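Local atomic coordinates of ribonucleoside-diphosphate reductase (Pseudomonas aeruginosa, PDB entry 5IM3), a protein that probably reduces ribonucleoside diphosphates to the 2'-deoxyribonucleotides needed for DNA synthesis, and binds dATP as an allosteric effector. Residues A[380-383]-A[384-388]; A[408-411]-A[412-416]. All coordinates share one frame; numbering follows the deposited sequence.

Interaction 1. Residues A[380-383]-A[384-388]. With DTP (2'-deoxyadenosine 5'-triphosphate), chain G.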
ATOM      1  N   ASP A 380      13.430 -17.301  41.213  1.00 47.03           N
ATOM      2  CA  ASP A 380      11.999 -17.015  41.238  1.00 48.41           C
ATOM      3  C   ASP A 380      11.520 -16.621  42.633  1.00 49.24           C
ATOM      4  O   ASP A 380      10.532 -17.169  43.132  1.00 50.53           O
ATOM      5  CB  ASP A 380      11.211 -18.233  40.738  1.00 50.06           C
ATOM      6  CG  ASP A 380       9.717 -17.957  40.598  1.00 48.21           C
ATOM      7  OD1 ASP A 380       9.351 -16.833  40.200  1.00 47.24           O
ATOM      8  OD2 ASP A 380       8.910 -18.867  40.892  1.00 46.56           O
ATOM      9  N   ASP A 381      12.206 -15.679  43.277  1.00 47.53           N
ATOM     10  CA  ASP A 381      11.703 -15.073  44.501  1.00 50.10           C
ATOM     11  C   ASP A 381      12.035 -13.589  44.479  1.00 48.98           C
ATOM     12  O   ASP A 381      13.014 -13.165  43.856  1.00 50.55           O
ATOM     13  CB  ASP A 381      12.269 -15.762  45.770  1.00 54.64           C
ATOM     14  CG  ASP A 381      13.757 -15.601  45.917  1.00 57.26           C
ATOM     15  OD1 ASP A 381      14.506 -16.419  45.350  1.00 60.01           O
ATOM     16  OD2 ASP A 381      14.171 -14.666  46.630  1.00 58.93           O
ATOM     17  N   LEU A 382      11.196 -12.800  45.152  1.00 41.18           N
ATOM     18  CA  LEU A 382      11.297 -11.347  45.052  1.00 40.13           C
ATOM     19  C   LEU A 382      12.617 -10.832  45.612  1.00 39.90           C
ATOM     20  O   LEU A 382      13.208  -9.895  45.060  1.00 41.47           O
ATOM     21  CB  LEU A 382      10.125 -10.682  45.777  1.00 44.44           C
ATOM     22  CG  LEU A 382       9.914  -9.199  45.437  1.00 45.04           C
ATOM     23  CD1 LEU A 382       9.533  -9.022  43.979  1.00 42.58           C
ATOM     24  CD2 LEU A 382       8.863  -8.581  46.361  1.00 44.37           C
ATOM     25  N   SER A 383      13.085 -11.411  46.717  1.00 41.99           N
ATOM     26  CA  SER A 383      14.362 -10.993  47.284  1.00 44.29           C
ATOM     27  C   SER A 383      15.510 -11.292  46.327  1.00 44.71           C
ATOM     28  O   SER A 383      16.382 -10.445  46.103  1.00 44.41           O
ATOM     29  CB  SER A 383      14.581 -11.682  48.628  1.00 45.94           C
ATOM     30  OG  SER A 383      15.773 -11.231  49.247  1.00 51.86           O
ATOM     31  N   GLY A 384      15.516 -12.489  45.736  1.00 41.95           N
ATOM     32  CA  GLY A 384      16.559 -12.836  44.789  1.00 41.00           C
ATOM     33  C   GLY A 384      16.439 -12.095  43.476  1.00 41.38           C
ATOM     34  O   GLY A 384      17.447 -11.825  42.817  1.00 42.79           O
ATOM     35  N   ILE A 385      15.216 -11.753  43.071  1.00 44.91           N
ATOM     36  CA  ILE A 385      15.046 -10.885  41.910  1.00 39.60           C
ATOM     37  C   ILE A 385      15.750  -9.557  42.149  1.00 38.77           C
ATOM     38  O   ILE A 385      16.530  -9.086  41.312  1.00 39.29           O
ATOM     39  CB  ILE A 385      13.552 -10.690  41.599  1.00 40.96           C
ATOM     40  CG1 ILE A 385      12.997 -11.944  40.915  1.00 41.19           C
ATOM     41  CG2 ILE A 385      13.325  -9.458  40.720  1.00 36.78           C
ATOM     42  CD1 ILE A 385      11.491 -12.046  40.948  1.00 40.49           C
ATOM     43  N   TYR A 386      15.502  -8.940  43.306  1.00 41.85           N
ATOM     44  CA  TYR A 386      16.114  -7.651  43.594  1.00 44.86           C
ATOM     45  C   TYR A 386      17.561  -7.780  44.056  1.00 44.18           C
ATOM     46  O   TYR A 386      18.297  -6.786  44.028  1.00 39.45           O
ATOM     47  CB  TYR A 386      15.261  -6.890  44.615  1.00 41.87           C
ATOM     48  CG  TYR A 386      14.205  -6.093  43.888  1.00 46.73           C
ATOM     49  CD1 TYR A 386      13.010  -6.680  43.495  1.00 45.25           C
ATOM     50  CD2 TYR A 386      14.436  -4.772  43.525  1.00 47.40           C
ATOM     51  CE1 TYR A 386      12.058  -5.963  42.794  1.00 49.40           C
ATOM     52  CE2 TYR A 386      13.495  -4.049  42.825  1.00 47.89           C
ATOM     53  CZ  TYR A 386      12.309  -4.647  42.456  1.00 49.52           C
ATOM     54  OH  TYR A 386      11.374  -3.922  41.759  1.00 48.61           O
ATOM     55  N   GLY A 387      17.990  -8.976  44.457  1.00 39.39           N
ATOM     56  CA  GLY A 387      19.412  -9.232  44.578  1.00 40.13           C
ATOM     57  C   GLY A 387      20.097  -9.276  43.226  1.00 41.99           C
ATOM     58  O   GLY A 387      21.248  -8.855  43.097  1.00 37.55           O
ATOM     59  N   ALA A 388      19.389  -9.762  42.200  1.00 41.62           N
ATOM     60  CA  ALA A 388      19.938  -9.782  40.848  1.00 40.58           C
ATOM     61  C   ALA A 388      19.968  -8.383  40.244  1.00 43.00           C
ATOM     62  O   ALA A 388      20.904  -8.035  39.511  1.00 39.22           O
ATOM     63  CB  ALA A 388      19.120 -10.729  39.970  1.00 39.04           C
TER
HETATM   64  PG  DTP G1005       6.335 -19.224  46.871  1.00 74.43           P
HETATM   65  O1G DTP G1005       5.027 -18.728  46.353  1.00 74.84           O
HETATM   66  O2G DTP G1005       6.269 -20.657  47.402  1.00 79.11           O
HETATM   67  O3G DTP G1005       7.436 -19.167  45.812  1.00 76.43           O
HETATM   68  PB  DTP G1005       8.104 -17.334  48.137  1.00 67.18           P
HETATM   69  O1B DTP G1005       9.213 -17.888  47.340  1.00 64.55           O
HETATM   70  O2B DTP G1005       8.531 -17.118  49.589  1.00 65.17           O
HETATM   71  O3B DTP G1005       6.863 -18.331  48.080  1.00 73.53           O
HETATM   72  PA  DTP G1005       8.463 -14.979  46.625  1.00 52.63           P
HETATM   73  O1A DTP G1005       9.703 -15.708  46.424  1.00 63.93           O
HETATM   74  O2A DTP G1005       8.781 -13.699  47.362  1.00 56.14           O
HETATM   75  O3A DTP G1005       7.603 -15.941  47.549  1.00 64.43           O
HETATM   76  O5' DTP G1005       7.800 -14.662  45.230  1.00 51.75           O
HETATM   77  C5' DTP G1005       7.694 -15.653  44.187  1.00 49.57           C
HETATM   78  C4' DTP G1005       7.394 -14.977  42.872  1.00 45.92           C
HETATM   79  O4' DTP G1005       6.279 -14.074  43.041  1.00 43.80           O
HETATM   80  C3' DTP G1005       8.538 -14.154  42.276  1.00 44.76           C
HETATM   81  O3' DTP G1005       8.602 -14.344  40.863  1.00 44.19           O
HETATM   82  C2' DTP G1005       8.153 -12.719  42.612  1.00 44.47           C
HETATM   83  C1' DTP G1005       6.636 -12.765  42.629  1.00 42.94           C
HETATM   84  N9  DTP G1005       6.026 -11.822  43.556  1.00 42.39           N
HETATM   85  C8  DTP G1005       5.883 -11.996  44.907  1.00 42.62           C
HETATM   86  N7  DTP G1005       5.352 -10.969  45.525  1.00 43.86           N
HETATM   87  C5  DTP G1005       5.117 -10.058  44.506  1.00 41.60           C
HETATM   88  C6  DTP G1005       4.554  -8.768  44.498  1.00 43.60           C
HETATM   89  N6  DTP G1005       4.106  -8.147  45.592  1.00 44.48           N
HETATM   90  N1  DTP G1005       4.454  -8.135  43.309  1.00 43.84           N
HETATM   91  C2  DTP G1005       4.889  -8.758  42.210  1.00 43.77           C
HETATM   92  N3  DTP G1005       5.441  -9.968  42.094  1.00 44.46           N
HETATM   93  C4  DTP G1005       5.527 -10.571  43.287  1.00 42.59           C

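Interaction 2. Residues A[408-411]-A[412-416]. With DTP (2'-deoxyadenosine 5'-triphosphate), chain G.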
ATOM      1  N   PRO A 408      13.626 -18.492  35.002  1.00 39.99           N
ATOM      2  CA  PRO A 408      13.031 -19.091  36.213  1.00 40.78           C
ATOM      3  C   PRO A 408      11.876 -18.296  36.802  1.00 41.61           C
ATOM      4  O   PRO A 408      11.102 -18.860  37.587  1.00 45.15           O
ATOM      5  CB  PRO A 408      14.215 -19.160  37.194  1.00 41.57           C
ATOM      6  CG  PRO A 408      15.438 -19.087  36.341  1.00 42.05           C
ATOM      7  CD  PRO A 408      15.062 -18.214  35.179  1.00 40.98           C
ATOM      8  N   VAL A 409      11.730 -17.022  36.454  1.00 38.02           N
ATOM      9  CA  VAL A 409      10.752 -16.151  37.101  1.00 41.04           C
ATOM     10  C   VAL A 409       9.366 -16.430  36.526  1.00 39.93           C
ATOM     11  O   VAL A 409       9.176 -16.428  35.306  1.00 40.06           O
ATOM     12  CB  VAL A 409      11.152 -14.676  36.926  1.00 39.94           C
ATOM     13  CG1 VAL A 409      10.096 -13.746  37.505  1.00 38.80           C
ATOM     14  CG2 VAL A 409      12.501 -14.421  37.585  1.00 39.20           C
ATOM     15  N   ARG A 410       8.391 -16.646  37.411  1.00 43.03           N
ATOM     16  CA  ARG A 410       7.075 -17.126  37.003  1.00 42.72           C
ATOM     17  C   ARG A 410       6.330 -16.085  36.172  1.00 42.62           C
ATOM     18  O   ARG A 410       6.514 -14.875  36.327  1.00 41.74           O
ATOM     19  CB  ARG A 410       6.250 -17.518  38.228  1.00 45.04           C
ATOM     20  CG  ARG A 410       5.963 -16.387  39.199  1.00 45.16           C
ATOM     21  CD  ARG A 410       5.326 -16.921  40.475  1.00 47.23           C
ATOM     22  NE  ARG A 410       6.228 -17.819  41.191  1.00 47.72           N
ATOM     23  CZ  ARG A 410       6.003 -18.305  42.407  1.00 53.04           C
ATOM     24  NH1 ARG A 410       4.892 -17.991  43.062  1.00 57.67           N
ATOM     25  NH2 ARG A 410       6.894 -19.106  42.971  1.00 55.18           N
ATOM     26  N   ALA A 411       5.459 -16.578  35.294  1.00 44.93           N
ATOM     27  CA  ALA A 411       4.881 -15.776  34.230  1.00 42.25           C
ATOM     28  C   ALA A 411       3.525 -15.202  34.635  1.00 43.28           C
ATOM     29  O   ALA A 411       2.999 -15.470  35.717  1.00 44.80           O
ATOM     30  CB  ALA A 411       4.747 -16.616  32.960  1.00 42.07           C
ATOM     31  N   LEU A 412       2.954 -14.396  33.740  1.00 45.62           N
ATOM     32  CA  LEU A 412       1.622 -13.845  33.946  1.00 46.57           C
ATOM     33  C   LEU A 412       0.641 -14.953  34.300  1.00 46.63           C
ATOM     34  O   LEU A 412       0.626 -16.011  33.668  1.00 44.35           O
ATOM     35  CB  LEU A 412       1.152 -13.109  32.687  1.00 45.94           C
ATOM     36  CG  LEU A 412      -0.277 -12.551  32.723  1.00 53.46           C
ATOM     37  CD1 LEU A 412      -0.388 -11.396  33.711  1.00 53.64           C
ATOM     38  CD2 LEU A 412      -0.730 -12.121  31.336  1.00 53.05           C
ATOM     39  N   GLY A 413      -0.175 -14.699  35.325  1.00 45.88           N
ATOM     40  CA  GLY A 413      -1.206 -15.624  35.740  1.00 48.64           C
ATOM     41  C   GLY A 413      -0.789 -16.623  36.795  1.00 49.15           C
ATOM     42  O   GLY A 413      -1.645 -17.363  37.292  1.00 52.10           O
ATOM     43  N   SER A 414       0.492 -16.672  37.155  1.00 46.78           N
ATOM     44  CA  SER A 414       0.958 -17.606  38.168  1.00 48.40           C
ATOM     45  C   SER A 414       0.485 -17.178  39.554  1.00 52.63           C
ATOM     46  O   SER A 414       0.350 -15.987  39.848  1.00 53.48           O
ATOM     47  CB  SER A 414       2.483 -17.693  38.160  1.00 49.54           C
ATOM     48  OG  SER A 414       2.985 -17.868  36.848  1.00 50.41           O
ATOM     49  N   TYR A 415       0.237 -18.164  40.410  1.00 53.21           N
ATOM     50  CA  TYR A 415      -0.150 -17.878  41.784  1.00 57.35           C
ATOM     51  C   TYR A 415       1.035 -17.346  42.582  1.00 58.12           C
ATOM     52  O   TYR A 415       2.198 -17.670  42.315  1.00 55.46           O
ATOM     53  CB  TYR A 415      -0.706 -19.134  42.452  1.00 63.90           C
ATOM     54  CG  TYR A 415      -1.222 -18.910  43.857  1.00 69.87           C
ATOM     55  CD1 TYR A 415      -2.477 -18.356  44.078  1.00 74.72           C
ATOM     56  CD2 TYR A 415      -0.461 -19.263  44.963  1.00 71.83           C
ATOM     57  CE1 TYR A 415      -2.955 -18.154  45.363  1.00 78.10           C
ATOM     58  CE2 TYR A 415      -0.933 -19.068  46.252  1.00 75.50           C
ATOM     59  CZ  TYR A 415      -2.179 -18.510  46.443  1.00 78.90           C
ATOM     60  OH  TYR A 415      -2.651 -18.310  47.719  1.00 85.71           O
ATOM     61  N   ILE A 416       0.725 -16.508  43.569  1.00 66.58           N
ATOM     62  CA  ILE A 416       1.710 -15.970  44.503  1.00 69.06           C
ATOM     63  C   ILE A 416       1.144 -16.136  45.905  1.00 74.45           C
ATOM     64  O   ILE A 416       0.196 -15.435  46.278  1.00 77.28           O
ATOM     65  CB  ILE A 416       2.037 -14.496  44.225  1.00 64.77           C
ATOM     66  CG1 ILE A 416       2.663 -14.343  42.839  1.00 61.05           C
ATOM     67  CG2 ILE A 416       2.977 -13.950  45.302  1.00 66.72           C
ATOM     68  CD1 ILE A 416       2.896 -12.902  42.446  1.00 59.56           C
TER
HETATM   69  PG  DTP G1005       6.335 -19.224  46.871  1.00 74.43           P
HETATM   70  O1G DTP G1005       5.027 -18.728  46.353  1.00 74.84           O
HETATM   71  O2G DTP G1005       6.269 -20.657  47.402  1.00 79.11           O
HETATM   72  O3G DTP G1005       7.436 -19.167  45.812  1.00 76.43           O
HETATM   73  PB  DTP G1005       8.104 -17.334  48.137  1.00 67.18           P
HETATM   74  O1B DTP G1005       9.213 -17.888  47.340  1.00 64.55           O
HETATM   75  O2B DTP G1005       8.531 -17.118  49.589  1.00 65.17           O
HETATM   76  O3B DTP G1005       6.863 -18.331  48.080  1.00 73.53           O
HETATM   77  PA  DTP G1005       8.463 -14.979  46.625  1.00 52.63           P
HETATM   78  O1A DTP G1005       9.703 -15.708  46.424  1.00 63.93           O
HETATM   79  O2A DTP G1005       8.781 -13.699  47.362  1.00 56.14           O
HETATM   80  O3A DTP G1005       7.603 -15.941  47.549  1.00 64.43           O
HETATM   81  O5' DTP G1005       7.800 -14.662  45.230  1.00 51.75           O
HETATM   82  C5' DTP G1005       7.694 -15.653  44.187  1.00 49.57           C
HETATM   83  C4' DTP G1005       7.394 -14.977  42.872  1.00 45.92           C
HETATM   84  O4' DTP G1005       6.279 -14.074  43.041  1.00 43.80           O
HETATM   85  C3' DTP G1005       8.538 -14.154  42.276  1.00 44.76           C
HETATM   86  O3' DTP G1005       8.602 -14.344  40.863  1.00 44.19           O
HETATM   87  C2' DTP G1005       8.153 -12.719  42.612  1.00 44.47           C
HETATM   88  C1' DTP G1005       6.636 -12.765  42.629  1.00 42.94           C
HETATM   89  N9  DTP G1005       6.026 -11.822  43.556  1.00 42.39           N
HETATM   90  C8  DTP G1005       5.883 -11.996  44.907  1.00 42.62           C
HETATM   91  N7  DTP G1005       5.352 -10.969  45.525  1.00 43.86           N
HETATM   92  C5  DTP G1005       5.117 -10.058  44.506  1.00 41.60           C
HETATM   93  C6  DTP G1005       4.554  -8.768  44.498  1.00 43.60           C
HETATM   94  N6  DTP G1005       4.106  -8.147  45.592  1.00 44.48           N
HETATM   95  N1  DTP G1005       4.454  -8.135  43.309  1.00 43.84           N
HETATM   96  C2  DTP G1005       4.889  -8.758  42.210  1.00 43.77           C
HETATM   97  N3  DTP G1005       5.441  -9.968  42.094  1.00 44.46           N
HETATM   98  C4  DTP G1005       5.527 -10.571  43.287  1.00 42.59           C

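Interaction 1. Residues A[380-383]-A[384-388]
The carboxylate of D381 caps the backbone N of G384 at the start of helix 382-395, beside a bound dATP. D381 OD2 accepts from G384 N at 2.7 Å, and the N-H meets the oxygen from above the carboxylate plane, 50° out of it. A chi1 of 65° sets CG between the backbone N and the carbonyl carbon, which turns the carboxylate back over the first turn. The helical bonds start at once: I385 N donates to D381 O at 2.7 Å, and Y386 N to L382 O at 3.0 Å. On the side of the nucleotide, L382 N points at O2A of the α-phosphate in a weak bond of 3.4 Å. D380 OD1 accepts from the sugar hydroxyl O3' at 2.7 Å. I385 CD1 lies against the same hydroxyl, 3.7 Å from O3'. L382 and Y386 run side by side, with L382 CD1 4.1 Å from Y386 CE1. The phenol of Y386 bonds to T436 of the second subunit, and S383 OG to H390 of that subunit. Helix 382-395 is the crossover of a beta-alpha-beta unit. The weak L382 N bond puts the α-phosphate near the helix N-terminus, whose dipole would probably favour its negative charge, though its exact placing next to D381 is doubtful. D380 OD1 anchors the sugar through its 3'-hydroxyl.

Interaction 2. Residues A[408-411]-A[412-416]
R410 NH1 reaches the backbone O of Y415 at 2.8 Å, in a weak, bent bond (N-H...O 130°). The same guanidinium also hydrogen-bonds to the γ-phosphate of dATP. NH2 donates to O3G at 2.9 Å, and NH1 makes a weak bond of 3.4 Å to O1G. These partners hold the guanidinium at several points. A bend at chi3 (63°) helps lay the group along the nucleotide, with C5' of the sugar 3.6 Å above the guanidinium plane, over its centre.

A type II beta turn runs from A411 to S414, with G413 inside it. The turn leads from the loop after strand 401-405 into the short strand 415-416, which pairs antiparallel with 421-422. It is held by S414 N, which donates to A411 O at 3.1 Å. The side-chain OG of S414 adds a second bond to the same oxygen, at 2.7 Å and from the same face of its plane. S414 OG also bonds to S505.

The remaining contacts are van der Waals. The methylene CB of R410 lies 3.6 Å from S414 OG. I416 lies over one face of the adenine, with CD1 3.5 Å from N9, and V409 CG1 touches O3' of the sugar.

How the interactions relate
Interactions 1 and 2 lie in series along the chain, interaction 1 first, with centres about 13 Å apart. Both fall in the barrel domain. Strand 373-377, helix 382-395 and strand 401-405 form a beta-alpha-beta unit. Interaction 1 is at the start of its helix, and interaction 2 follows its second strand. The two meet directly: D380 OD2 and R410 NE form a salt bridge of 2.9 Å, and I385 packs on V409. Both touch one dATP, which is also hydrogen-bonded by K397 and V440 of the second subunit. The site therefore joins two subunits, consistent with the dimer-interface specificity site of class I ribonucleotide reductases.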